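Selenium-binding protein (Sulfolobus tokodaii, PDB 2ECE) is a beta-propeller protein of unestablished function that, like the family it belongs to, may bind selenium. Local coordinates at residues Gly227-Phe232 against Ser243-Glu248; Ile269-Ser274 against Ser281-Phe286; Trp417-Asn422 against Glu434-Phe439. All blocks are in the same frame, centred on the assembly; numbering follows the deposited sequence.

All three interactions join neighbouring strands of antiparallel hairpins in a seven-bladed beta propeller, each in a different blade. Interactions 1 and 2 lie in consecutive blades with centres about 9 Å apart, and they touch through the blade-to-blade interface: L246 CD1 packs on I269 CG2 at 3.5 Å, and I230 CD1 on W285 CG at 3.6 Å. Interaction 3 is in the last complete blade before the chain closes the ring. Its centre lies about 35 Å from that of interaction 1, on the opposite side of the chain's centre, and about 28 Å from that of interaction 2; it touches neither. No bound ligand or defined active site links the three, which are contacts of the propeller framework.

Interaction 1 (Gly227-Phe232 against Ser243-Glu248); sequences GNRIHF and SLTLGE
R229 CG stands anti to the carbonyl carbon (chi1 -46°) and the chain bends at chi3 (74°), while S243 OG takes the crowded position between backbone N and carbonyl carbon (chi1 82°). These torsions bring R229 NH2 to S243 OG in a weak hydrogen bond of 3.3 Å. The stronger partner of NH2 is D186, through a salt bridge. H231 turns an edge to the guanidinium, its CE1 lying 3.5 Å above the centre of the R229 plane. H231 NE2 bonds E206 and ND1 bonds R240; with the arginine as donor, ND1 accepts, which is consistent with a neutral ring whose NE2 carries the hydrogen toward E206.

Between the two non-hydrogen-bonded pairs R229/T245 and H231/S243 lies the hydrogen-bonded pair I230/L244, with I230 N to L244 O and L244 N to I230 O both 3.0 Å. Beyond the strand end, L246 N gives a nearly straight bond of 2.8 Å to N228 O, along its C=O axis. On the face of I230 and L244 the side chains lie alongside each other, I230 CG2 to L244 CB 3.9 Å, and L244 CD1 reaches F232 CE2 at 3.6 Å.

The hairpin forms the outer half of a four-stranded blade, with strand 239-245 at its edge. H231 packs on S204 of inner strand 201-204, whereas I230, F232 and L246 face strands 266-274 and 280-288 of the next blade.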
loop_
_atom_site.group_PDB
_atom_site.type_symbol
_atom_site.label_atom_id
_atom_site.label_comp_id
_atom_site.label_asym_id
_atom_site.label_seq_id
_atom_site.Cartn_x
_atom_site.Cartn_y
_atom_site.Cartn_z
ATOM N N GLY A 227 16.942 3.176 -1.712
ATOM C CA GLY A 227 17.306 1.808 -2.033
ATOM C C GLY A 227 16.736 1.221 -3.307
ATOM O O GLY A 227 15.876 1.820 -3.952
ATOM N N ASN A 228 17.224 0.039 -3.667
ATOM C CA ASN A 228 16.756 -0.647 -4.861
ATOM C C ASN A 228 16.888 -2.159 -4.741
ATOM O O ASN A 228 17.019 -2.858 -5.747
ATOM C CB ASN A 228 17.520 -0.153 -6.098
ATOM C CG ASN A 228 19.013 -0.408 -6.013
ATOM O OD1 ASN A 228 19.743 -0.162 -6.976
ATOM N ND2 ASN A 228 19.476 -0.897 -4.867
ATOM N N ARG A 229 16.830 -2.666 -3.508
ATOM C CA ARG A 229 16.958 -4.096 -3.262
ATOM C C ARG A 229 15.706 -4.722 -2.654
ATOM O O ARG A 229 14.941 -4.054 -1.957
ATOM C CB ARG A 229 18.116 -4.361 -2.295
ATOM C CG ARG A 229 19.397 -3.616 -2.602
ATOM C CD ARG A 229 20.244 -3.488 -1.337
ATOM N NE ARG A 229 20.890 -4.733 -0.944
ATOM C CZ ARG A 229 21.417 -4.952 0.257
ATOM N NH1 ARG A 229 21.367 -4.008 1.190
ATOM N NH2 ARG A 229 22.005 -6.108 0.523
ATOM N N ILE A 230 15.513 -6.010 -2.932
ATOM C CA ILE A 230 14.422 -6.781 -2.352
ATOM C C ILE A 230 15.162 -7.815 -1.504
ATOM O O ILE A 230 16.160 -8.397 -1.943
ATOM C CB ILE A 230 13.541 -7.497 -3.414
ATOM C CG1 ILE A 230 12.609 -8.499 -2.720
ATOM C CG2 ILE A 230 14.406 -8.206 -4.436
ATOM C CD1 ILE A 230 11.529 -9.091 -3.635
ATOM N N HIS A 231 14.698 -8.018 -0.279
ATOM C CA HIS A 231 15.341 -8.960 0.625
ATOM C C HIS A 231 14.467 -10.185 0.838
ATOM O O HIS A 231 13.256 -10.061 1.044
ATOM C CB HIS A 231 15.603 -8.280 1.972
ATOM C CG HIS A 231 16.478 -7.069 1.877
ATOM N ND1 HIS A 231 17.850 -7.128 2.001
ATOM C CD2 HIS A 231 16.174 -5.765 1.666
ATOM C CE1 HIS A 231 18.353 -5.912 1.876
ATOM N NE2 HIS A 231 17.359 -5.067 1.671
ATOM N N PHE A 232 15.084 -11.360 0.783
ATOM C CA PHE A 232 14.375 -12.618 0.989
ATOM C C PHE A 232 14.771 -13.167 2.349
ATOM O O PHE A 232 15.961 -13.300 2.648
ATOM C CB PHE A 232 14.739 -13.609 -0.116
ATOM C CG PHE A 232 14.382 -13.120 -1.484
ATOM C CD1 PHE A 232 13.064 -13.154 -1.920
ATOM C CD2 PHE A 232 15.349 -12.538 -2.302
ATOM C CE1 PHE A 232 12.705 -12.606 -3.150
ATOM C CE2 PHE A 232 15.002 -11.987 -3.534
ATOM C CZ PHE A 232 13.676 -12.021 -3.956
ATOM N N SER A 243 19.332 -11.320 -1.170
ATOM C CA SER A 243 18.827 -10.031 -1.617
ATOM C C SER A 243 19.188 -9.882 -3.090
ATOM O O SER A 243 20.185 -10.437 -3.552
ATOM C CB SER A 243 19.455 -8.890 -0.811
ATOM O OG SER A 243 20.737 -8.555 -1.311
ATOM N N LEU A 244 18.366 -9.144 -3.823
ATOM C CA LEU A 244 18.603 -8.912 -5.238
ATOM C C LEU A 244 18.444 -7.426 -5.504
ATOM O O LEU A 244 17.616 -6.758 -4.878
ATOM C CB LEU A 244 17.597 -9.699 -6.088
ATOM C CG LEU A 244 17.723 -11.221 -6.127
ATOM C CD1 LEU A 244 16.497 -11.817 -6.821
ATOM C CD2 LEU A 244 19.005 -11.609 -6.863
ATOM N N THR A 245 19.255 -6.902 -6.410
ATOM C CA THR A 245 19.183 -5.494 -6.765
ATOM C C THR A 245 18.324 -5.385 -8.018
ATOM O O THR A 245 18.559 -6.090 -8.996
ATOM C CB THR A 245 20.593 -4.940 -7.009
ATOM O OG1 THR A 245 21.311 -4.947 -5.770
ATOM C CG2 THR A 245 20.539 -3.525 -7.544
ATOM N N LEU A 246 17.322 -4.514 -7.980
ATOM C CA LEU A 246 16.406 -4.344 -9.105
ATOM C C LEU A 246 16.837 -3.228 -10.056
ATOM O O LEU A 246 16.126 -2.238 -10.235
ATOM C CB LEU A 246 14.999 -4.072 -8.570
ATOM C CG LEU A 246 14.593 -5.105 -7.510
ATOM C CD1 LEU A 246 13.249 -4.755 -6.905
ATOM C CD2 LEU A 246 14.559 -6.491 -8.145
ATOM N N GLY A 247 18.004 -3.405 -10.671
ATOM C CA GLY A 247 18.522 -2.412 -11.593
ATOM C C GLY A 247 19.433 -1.439 -10.867
ATOM O O GLY A 247 18.970 -0.670 -10.021
ATOM N N GLU A 248 20.726 -1.468 -11.187
ATOM C CA GLU A 248 21.692 -0.574 -10.541
ATOM C C GLU A 248 21.249 0.882 -10.579
ATOM O O GLU A 248 21.518 1.638 -9.648
ATOM C CB GLU A 248 23.065 -0.658 -11.215
ATOM C CG GLU A 248 24.009 -1.745 -10.722
ATOM C CD GLU A 248 25.341 -1.708 -11.468
ATOM O OE1 GLU A 248 25.336 -1.312 -12.655
ATOM O OE2 GLU A 248 26.384 -2.080 -10.885
#

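Interaction 2 (Ile269-Ser274 against Ser281-Phe286); sequences INMVVS and SIWLWF
This antiparallel hairpin supplies the second and third strands of a propeller blade, flanked in the sheet by strands 250-258 and 291-304. M271 and S281 form a hydrogen-bonded pair, M271 N to S281 O being 2.8 Å and S281 N to M271 O 3.1 Å. At I269 and W283 the ladder is uneven: W283 N to I269 O is a nearly straight 2.8 Å bond, but its return, from I269 N to W283 O, is bent and weak.

On the face of I269, M271, S281 and W283, M271 CG and W283 CG each stand anti to their own carbonyl carbon. M271 CG thereby comes obliquely against the pyrrole part of the indole, 3.6 Å from W283 CD1, and M271 CB sits beside S281 OG. Bends at chi2 (-47°) and chi3 (-62°) then turn M271 SD and CE onward, away from strand 281-286. I269 CG2, in the crowded position, meets W283 CB at 3.9 Å.

On the other face, I282 curls at chi2 (-53°) and lays CD1 against N270 CB at 3.5 Å, while N270 ND2 turns away to bond V323 O. S281 OG, itself in the crowded position, helps fix the rotation of the indole by accepting a 2.9 Å hydrogen bond from W283 NE1, close to the ring plane.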
loop_
_atom_site.group_PDB
_atom_site.type_symbol
_atom_site.label_atom_id
_atom_site.label_comp_id
_atom_site.label_asym_id
_atom_site.label_seq_id
_atom_site.Cartn_x
_atom_site.Cartn_y
_atom_site.Cartn_z
ATOM N N ILE A 269 6.973 -6.173 -7.771
ATOM C CA ILE A 269 7.402 -5.004 -7.013
ATOM C C ILE A 269 7.670 -3.880 -8.004
ATOM O O ILE A 269 8.141 -4.117 -9.124
ATOM C CB ILE A 269 8.683 -5.248 -6.176
ATOM C CG1 ILE A 269 8.974 -4.003 -5.326
ATOM C CG2 ILE A 269 9.869 -5.534 -7.079
ATOM C CD1 ILE A 269 10.120 -4.170 -4.333
ATOM N N ASN A 270 7.346 -2.661 -7.596
ATOM C CA ASN A 270 7.558 -1.502 -8.442
ATOM C C ASN A 270 8.798 -0.709 -8.035
ATOM O O ASN A 270 9.073 -0.521 -6.843
ATOM C CB ASN A 270 6.324 -0.588 -8.398
ATOM C CG ASN A 270 5.991 -0.100 -6.984
ATOM O OD1 ASN A 270 5.863 -0.894 -6.049
ATOM N ND2 ASN A 270 5.833 1.208 -6.832
ATOM N N MET A 271 9.560 -0.291 -9.040
ATOM C CA MET A 271 10.735 0.546 -8.842
ATOM C C MET A 271 10.215 1.865 -9.377
ATOM O O MET A 271 9.911 1.977 -10.564
ATOM C CB MET A 271 11.919 0.063 -9.685
ATOM C CG MET A 271 12.627 -1.159 -9.133
ATOM S SD MET A 271 13.002 -1.048 -7.352
ATOM C CE MET A 271 14.098 0.356 -7.295
ATOM N N VAL A 272 10.095 2.858 -8.501
ATOM C CA VAL A 272 9.539 4.152 -8.885
ATOM C C VAL A 272 10.258 4.979 -9.949
ATOM O O VAL A 272 9.621 5.471 -10.883
ATOM C CB VAL A 272 9.332 5.057 -7.643
ATOM C CG1 VAL A 272 8.712 6.387 -8.063
ATOM C CG2 VAL A 272 8.429 4.352 -6.632
ATOM N N VAL A 273 11.568 5.139 -9.830
ATOM C CA VAL A 273 12.265 5.975 -10.793
ATOM C C VAL A 273 13.679 5.534 -11.154
ATOM O O VAL A 273 14.452 5.090 -10.302
ATOM C CB VAL A 273 12.295 7.434 -10.286
ATOM C CG1 VAL A 273 12.920 7.484 -8.907
ATOM C CG2 VAL A 273 13.061 8.323 -11.257
ATOM N N SER A 274 14.002 5.653 -12.439
ATOM C CA SER A 274 15.321 5.303 -12.939
ATOM C C SER A 274 16.181 6.552 -12.970
ATOM O O SER A 274 15.737 7.601 -13.428
ATOM C CB SER A 274 15.221 4.731 -14.354
ATOM O OG SER A 274 16.481 4.787 -15.002
ATOM N N SER A 281 9.587 0.908 -13.436
ATOM C CA SER A 281 9.641 -0.462 -13.907
ATOM C C SER A 281 9.037 -1.405 -12.888
ATOM O O SER A 281 9.082 -1.148 -11.681
ATOM C CB SER A 281 11.086 -0.872 -14.219
ATOM O OG SER A 281 11.957 -0.607 -13.134
ATOM N N ILE A 282 8.440 -2.480 -13.389
ATOM C CA ILE A 282 7.844 -3.494 -12.534
ATOM C C ILE A 282 8.736 -4.715 -12.653
ATOM O O ILE A 282 9.131 -5.103 -13.755
ATOM C CB ILE A 282 6.422 -3.854 -12.987
ATOM C CG1 ILE A 282 5.532 -2.609 -12.919
ATOM C CG2 ILE A 282 5.868 -4.972 -12.120
ATOM C CD1 ILE A 282 5.549 -1.904 -11.564
ATOM N N TRP A 283 9.067 -5.311 -11.516
ATOM C CA TRP A 283 9.934 -6.470 -11.506
ATOM C C TRP A 283 9.243 -7.694 -10.940
ATOM O O TRP A 283 8.482 -7.601 -9.978
ATOM C CB TRP A 283 11.192 -6.170 -10.693
ATOM C CG TRP A 283 12.083 -5.137 -11.315
ATOM C CD1 TRP A 283 11.811 -3.809 -11.494
ATOM C CD2 TRP A 283 13.400 -5.351 -11.832
ATOM N NE1 TRP A 283 12.882 -3.182 -12.089
ATOM C CE2 TRP A 283 13.869 -4.106 -12.309
ATOM C CE3 TRP A 283 14.229 -6.474 -11.942
ATOM C CZ2 TRP A 283 15.137 -3.953 -12.886
ATOM C CZ3 TRP A 283 15.496 -6.321 -12.519
ATOM C CH2 TRP A 283 15.932 -5.069 -12.983
ATOM N N LEU A 284 9.517 -8.840 -11.555
ATOM C CA LEU A 284 8.956 -10.112 -11.123
ATOM C C LEU A 284 10.033 -10.876 -10.367
ATOM O O LEU A 284 11.081 -11.191 -10.930
ATOM C CB LEU A 284 8.515 -10.940 -12.338
ATOM C CG LEU A 284 8.034 -12.379 -12.111
ATOM C CD1 LEU A 284 6.732 -12.363 -11.333
ATOM C CD2 LEU A 284 7.834 -13.082 -13.458
ATOM N N TRP A 285 9.797 -11.146 -9.088
ATOM C CA TRP A 285 10.754 -11.921 -8.309
ATOM C C TRP A 285 10.156 -13.321 -8.257
ATOM O O TRP A 285 8.945 -13.472 -8.103
ATOM C CB TRP A 285 10.941 -11.341 -6.896
ATOM C CG TRP A 285 9.681 -10.906 -6.177
ATOM C CD1 TRP A 285 9.070 -9.682 -6.254
ATOM C CD2 TRP A 285 8.922 -11.673 -5.234
ATOM N NE1 TRP A 285 7.986 -9.638 -5.413
ATOM C CE2 TRP A 285 7.871 -10.844 -4.773
ATOM C CE3 TRP A 285 9.030 -12.974 -4.730
ATOM C CZ2 TRP A 285 6.930 -11.279 -3.831
ATOM C CZ3 TRP A 285 8.094 -13.408 -3.792
ATOM C CH2 TRP A 285 7.057 -12.558 -3.352
ATOM N N PHE A 286 10.999 -14.338 -8.403
ATOM C CA PHE A 286 10.527 -15.720 -8.410
ATOM C C PHE A 286 11.618 -16.712 -8.009
ATOM O O PHE A 286 12.808 -16.442 -8.189
ATOM C CB PHE A 286 10.001 -16.060 -9.810
ATOM C CG PHE A 286 11.028 -15.899 -10.903
ATOM C CD1 PHE A 286 11.745 -16.996 -11.369
ATOM C CD2 PHE A 286 11.292 -14.645 -11.452
ATOM C CE1 PHE A 286 12.712 -16.855 -12.366
ATOM C CE2 PHE A 286 12.259 -14.489 -12.450
ATOM C CZ PHE A 286 12.971 -15.600 -12.907
#

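Interaction 3 (Trp417-Asn422 against Glu434-Phe439); sequences WMVKLN and EFFVDF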
loop_
_atom_site.group_PDB
_atom_site.type_symbol
_atom_site.label_atom_id
_atom_site.label_comp_id
_atom_site.label_asym_id
_atom_site.label_seq_id
_atom_site.Cartn_x
_atom_site.Cartn_y
_atom_site.Cartn_z
ATOM N N TRP A 417 -9.589 12.457 -2.879
ATOM C CA TRP A 417 -10.768 11.910 -3.527
ATOM C C TRP A 417 -10.634 10.399 -3.579
ATOM O O TRP A 417 -9.568 9.843 -3.285
ATOM C CB TRP A 417 -10.979 12.459 -4.962
ATOM C CG TRP A 417 -9.772 12.552 -5.898
ATOM C CD1 TRP A 417 -9.144 13.702 -6.295
ATOM C CD2 TRP A 417 -9.119 11.481 -6.609
ATOM N NE1 TRP A 417 -8.159 13.421 -7.206
ATOM C CE2 TRP A 417 -8.119 12.068 -7.420
ATOM C CE3 TRP A 417 -9.285 10.087 -6.645
ATOM C CZ2 TRP A 417 -7.285 11.312 -8.255
ATOM C CZ3 TRP A 417 -8.453 9.332 -7.479
ATOM C CH2 TRP A 417 -7.468 9.950 -8.273
ATOM N N MET A 418 -11.733 9.736 -3.909
ATOM C CA MET A 418 -11.719 8.296 -4.070
ATOM C C MET A 418 -12.561 8.012 -5.291
ATOM O O MET A 418 -13.726 8.408 -5.373
ATOM C CB MET A 418 -12.294 7.556 -2.868
ATOM C CG MET A 418 -12.348 6.054 -3.135
ATOM S SD MET A 418 -12.377 4.991 -1.700
ATOM C CE MET A 418 -13.915 5.463 -1.009
ATOM N N VAL A 419 -11.941 7.345 -6.248
ATOM C CA VAL A 419 -12.591 7.011 -7.495
ATOM C C VAL A 419 -12.790 5.510 -7.596
ATOM O O VAL A 419 -11.994 4.732 -7.054
ATOM C CB VAL A 419 -11.726 7.506 -8.673
ATOM C CG1 VAL A 419 -12.044 6.728 -9.938
ATOM C CG2 VAL A 419 -11.962 8.997 -8.887
ATOM N N LYS A 420 -13.863 5.107 -8.273
ATOM C CA LYS A 420 -14.129 3.694 -8.470
ATOM C C LYS A 420 -14.001 3.370 -9.949
ATOM O O LYS A 420 -14.486 4.112 -10.806
ATOM C CB LYS A 420 -15.524 3.298 -7.982
ATOM C CG LYS A 420 -15.807 1.819 -8.238
ATOM C CD LYS A 420 -17.005 1.268 -7.468
ATOM C CE LYS A 420 -18.334 1.540 -8.156
ATOM N NZ LYS A 420 -19.438 0.732 -7.541
ATOM N N LEU A 421 -13.323 2.267 -10.234
ATOM C CA LEU A 421 -13.128 1.811 -11.599
ATOM C C LEU A 421 -13.839 0.474 -11.721
ATOM O O LEU A 421 -13.907 -0.288 -10.760
ATOM C CB LEU A 421 -11.639 1.614 -11.890
ATOM C CG LEU A 421 -10.688 2.789 -11.653
ATOM C CD1 LEU A 421 -9.273 2.376 -12.031
ATOM C CD2 LEU A 421 -11.132 3.986 -12.485
ATOM N N ASN A 422 -14.385 0.195 -12.896
ATOM C CA ASN A 422 -15.063 -1.069 -13.130
ATOM C C ASN A 422 -14.111 -1.875 -14.003
ATOM O O ASN A 422 -13.819 -1.486 -15.133
ATOM C CB ASN A 422 -16.396 -0.830 -13.841
ATOM C CG ASN A 422 -17.414 -0.136 -12.948
ATOM O OD1 ASN A 422 -17.989 0.886 -13.324
ATOM N ND2 ASN A 422 -17.645 -0.693 -11.762
ATOM N N GLU A 434 -20.816 7.352 -11.784
ATOM C CA GLU A 434 -21.638 7.655 -10.618
ATOM C C GLU A 434 -20.922 7.768 -9.271
ATOM O O GLU A 434 -21.218 8.670 -8.483
ATOM C CB GLU A 434 -22.762 6.622 -10.500
ATOM C CG GLU A 434 -23.382 6.227 -11.838
ATOM C CD GLU A 434 -22.600 5.128 -12.544
ATOM O OE1 GLU A 434 -22.648 3.965 -12.080
ATOM O OE2 GLU A 434 -21.933 5.425 -13.561
ATOM N N PHE A 435 -19.986 6.860 -9.002
ATOM C CA PHE A 435 -19.271 6.861 -7.725
ATOM C C PHE A 435 -18.180 7.921 -7.582
ATOM O O PHE A 435 -17.366 8.117 -8.483
ATOM C CB PHE A 435 -18.661 5.473 -7.468
ATOM C CG PHE A 435 -18.052 5.322 -6.103
ATOM C CD1 PHE A 435 -16.749 5.751 -5.851
ATOM C CD2 PHE A 435 -18.795 4.784 -5.056
ATOM C CE1 PHE A 435 -16.195 5.646 -4.565
ATOM C CE2 PHE A 435 -18.255 4.676 -3.771
ATOM C CZ PHE A 435 -16.953 5.108 -3.525
ATOM N N PHE A 436 -18.171 8.600 -6.438
ATOM C CA PHE A 436 -17.156 9.611 -6.164
ATOM C C PHE A 436 -17.217 10.130 -4.742
ATOM O O PHE A 436 -18.288 10.440 -4.223
ATOM C CB PHE A 436 -17.278 10.804 -7.121
ATOM C CG PHE A 436 -16.079 11.721 -7.096
ATOM C CD1 PHE A 436 -16.106 12.929 -6.401
ATOM C CD2 PHE A 436 -14.912 11.353 -7.743
ATOM C CE1 PHE A 436 -14.981 13.750 -6.356
ATOM C CE2 PHE A 436 -13.781 12.162 -7.705
ATOM C CZ PHE A 436 -13.813 13.362 -7.013
ATOM N N VAL A 437 -16.051 10.207 -4.113
ATOM C CA VAL A 437 -15.950 10.739 -2.772
ATOM C C VAL A 437 -14.917 11.848 -2.844
ATOM O O VAL A 437 -13.806 11.654 -3.355
ATOM C CB VAL A 437 -15.472 9.683 -1.754
ATOM C CG1 VAL A 437 -15.459 10.285 -0.357
ATOM C CG2 VAL A 437 -16.379 8.465 -1.803
ATOM N N ASP A 438 -15.312 13.020 -2.370
ATOM C CA ASP A 438 -14.444 14.180 -2.324
ATOM C C ASP A 438 -14.214 14.392 -0.829
ATOM O O ASP A 438 -15.157 14.619 -0.076
ATOM C CB ASP A 438 -15.154 15.374 -2.975
ATOM C CG ASP A 438 -14.721 16.704 -2.398
ATOM O OD1 ASP A 438 -13.531 16.856 -2.046
ATOM O OD2 ASP A 438 -15.582 17.605 -2.312
ATOM N N PHE A 439 -12.964 14.290 -0.399
ATOM C CA PHE A 439 -12.643 14.426 1.016
ATOM C C PHE A 439 -12.394 15.861 1.475
ATOM O O PHE A 439 -11.869 16.090 2.568
ATOM C CB PHE A 439 -11.445 13.530 1.342
ATOM C CG PHE A 439 -11.746 12.056 1.208
ATOM C CD1 PHE A 439 -12.451 11.382 2.204
ATOM C CD2 PHE A 439 -11.359 11.351 0.072
ATOM C CE1 PHE A 439 -12.766 10.030 2.069
ATOM C CE2 PHE A 439 -11.670 10.000 -0.069
ATOM C CZ PHE A 439 -12.376 9.338 0.931
HETATM O O HOH W 1 -15.529 7.116 -9.715
#
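The outer two strands of a four-stranded propeller blade meet here as an antiparallel hairpin, with strand 429-438 at the blade's edge. M418 and V437 are its hydrogen-bonded pair: M418 N to V437 O is 2.9 Å and V437 N to M418 O 3.2 Å. Toward F435 the backbones separate, and a water lies between them, accepting from K420 N at 3.0 Å; it also lies against F435 O, probably donating to it.

F435 CG is anti to the backbone N (chi1 -173°), which sets the ring against K420 CB and M418. K420 CB approaches F435 CD1 obliquely at 3.5 Å, the two side chains crossing at about a right angle, and M418 CE meets the ring edge in its plane, 4.0 Å from F435 CZ. The lysine chain runs on by F435 CB, and NZ bonds Y57 OH. An alanine here would remove the ring that K420 CB and M418 CE touch, and would probably leave those side chains less well packed and weaken the contact with V48.

F439 lies beyond V437, whose CG1 is 3.5 Å above one face, offset toward the rim; W417 N comes to the ring edge in plane. On the opposite face of the sheet F436 brings CZ to W417 CB at 3.6 Å and its edge to V419 CG2, and its ring stacks with H377.

M418, F435 and V437 all pack on V48 of strand 44-49, in the blade that strand 443-449 completes: the apolar face-to-face stacking of adjacent blades that builds a beta propeller.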